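Local coordinates for response regulator protein (Burkholderia pseudomallei, PDB 3RQI) that acts as a response regulator, its aspartate-phosphorylated receiver domain coupled to a Fis-type helix-turn-helix region that probably binds DNA, at the interface of chains A and B. Numbering follows the deposited sequence. Chains: chain A/B, Response regulator protein.

The interface of chains A and B. Residues chain A 152, 156-159, 177; chain B 107-111.
A:Asn156 and A:Asn157 both have left-handed backbone torsions, and this turn faces the extended stretch B:Pro109 to B:Asn111, which begins with the cis peptide bond between B:Lys108 and B:Pro109. On chain A this is the Fis-family loop from helix 144-154, leading into the probable helix-turn-helix of helices 159-166 and 170-177, likely to bind DNA; on chain B it is the Lys-Pro motif of the receiver domain, just after strand 104-107, and its lysine, B:Lys108, is the conserved one of the family. The two-fold repeats the contact with the chains exchanged, though the structure alone does not show whether this dimer forms in the cell. The backbone N of A:Ile159, in the first turn of its helix, donates a hydrogen bond to B:Pro109 O at 2.9 Å. Further along, B:Asn111 ND2 donates a nearly straight hydrogen bond to A:Asn156 O at 2.9 Å; the acceptor lies almost in the amide plane of B:Asn111, but the nitrogen sits well above the carbonyl plane of A:Asn156. B:Asn111 points to the turn because its CG stands between its backbone N and carbonyl carbon (chi1 59°), and its ND2 lies 3.4 Å from A:Asn156 CB.

The B:Pro109 ring lies at the centre of the apolar contacts. A:Ile159 crosses it at about a right angle, its CB 3.6 Å from B:Pro109 CD; CG1 runs anti to the backbone N (chi1 -152°), and the extended chain brings A:Ile159 CD1 within 3.7 Å of B:Pro109 CD. CG2 branches the other way, packing against the carbonyl oxygens of B:Pro109 and B:Ala107, with B:Ala107 CB beyond. The ring's CB and CG edge meets the amide of A:Asn157, while A:Leu152 CD1 touches B:Pro109 CG at 4.1 Å and A:Leu177 borders the ring more loosely.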
# COMPACT_ATOMS: atom_id res chain seq x y z
N LEU A 152 -8.06 3.58 -20.62
CA LEU A 152 -8.61 4.31 -19.47
C LEU A 152 -10.03 4.79 -19.76
O LEU A 152 -10.92 4.69 -18.90
CB LEU A 152 -7.69 5.49 -19.09
CG LEU A 152 -7.95 6.32 -17.83
CD1 LEU A 152 -7.72 5.51 -16.55
CD2 LEU A 152 -7.09 7.57 -17.83
N ASN A 156 -14.13 3.58 -18.19
CA ASN A 156 -14.82 4.69 -17.51
C ASN A 156 -13.90 5.52 -16.58
O ASN A 156 -14.29 5.90 -15.48
CB ASN A 156 -16.10 4.20 -16.79
CG ASN A 156 -17.03 5.35 -16.35
OD1 ASN A 156 -16.89 6.49 -16.79
ND2 ASN A 156 -17.99 5.03 -15.48
N ASN A 157 -12.68 5.79 -17.06
CA ASN A 157 -11.66 6.56 -16.33
C ASN A 157 -11.23 5.92 -14.99
O ASN A 157 -10.90 6.62 -14.03
CB ASN A 157 -12.08 8.03 -16.17
CG ASN A 157 -10.89 8.98 -15.97
OD1 ASN A 157 -9.80 8.73 -16.48
ND2 ASN A 157 -11.12 10.07 -15.24
N ASN A 158 -11.22 4.59 -14.97
CA ASN A 158 -10.86 3.79 -13.80
C ASN A 158 -9.44 3.21 -13.89
O ASN A 158 -9.19 2.26 -14.64
CB ASN A 158 -11.90 2.67 -13.66
CG ASN A 158 -11.77 1.92 -12.35
OD1 ASN A 158 -10.87 2.17 -11.55
ND2 ASN A 158 -12.69 0.98 -12.14
N ILE A 159 -8.52 3.77 -13.10
CA ILE A 159 -7.10 3.37 -13.18
C ILE A 159 -6.87 1.93 -12.68
O ILE A 159 -5.94 1.26 -13.14
CB ILE A 159 -6.16 4.38 -12.43
CG1 ILE A 159 -4.75 4.40 -13.05
CG2 ILE A 159 -6.10 4.11 -10.94
CD1 ILE A 159 -3.70 5.18 -12.23
N LEU A 177 1.02 8.88 -16.06
CA LEU A 177 -0.05 9.83 -16.40
C LEU A 177 0.23 11.22 -15.84
O LEU A 177 -0.30 12.21 -16.35
CB LEU A 177 -1.41 9.33 -15.87
CG LEU A 177 -2.10 8.12 -16.52
CD1 LEU A 177 -3.18 7.56 -15.58
CD2 LEU A 177 -2.69 8.44 -17.90
N ALA B 107 -6.00 4.81 -5.80
CA ALA B 107 -5.33 5.78 -6.68
C ALA B 107 -6.31 6.50 -7.60
O ALA B 107 -7.22 5.87 -8.19
CB ALA B 107 -4.26 5.07 -7.51
N LYS B 108 -6.14 7.83 -7.72
CA LYS B 108 -6.73 8.57 -8.82
C LYS B 108 -6.01 8.18 -10.14
O LYS B 108 -4.81 7.85 -10.14
CB LYS B 108 -6.61 10.09 -8.63
CG LYS B 108 -7.30 10.68 -7.42
CD LYS B 108 -7.02 12.18 -7.35
CE LYS B 108 -7.70 12.82 -6.12
NZ LYS B 108 -7.08 14.15 -5.91
N PRO B 109 -6.74 8.17 -11.25
CA PRO B 109 -8.16 8.47 -11.37
C PRO B 109 -9.02 7.24 -11.07
O PRO B 109 -8.63 6.10 -11.36
CB PRO B 109 -8.31 8.91 -12.85
CG PRO B 109 -7.28 8.24 -13.53
CD PRO B 109 -6.13 7.99 -12.59
N ALA B 110 -10.16 7.50 -10.45
CA ALA B 110 -11.15 6.47 -10.15
C ALA B 110 -12.48 7.06 -10.53
O ALA B 110 -12.65 8.28 -10.46
CB ALA B 110 -11.12 6.14 -8.63
N ASN B 111 -13.43 6.23 -10.94
CA ASN B 111 -14.78 6.73 -11.20
C ASN B 111 -15.66 6.57 -9.98
O ASN B 111 -15.28 5.93 -8.99
CB ASN B 111 -15.41 6.09 -12.47
CG ASN B 111 -15.52 4.57 -12.41
OD1 ASN B 111 -15.89 3.99 -11.39
ND2 ASN B 111 -15.25 3.92 -13.53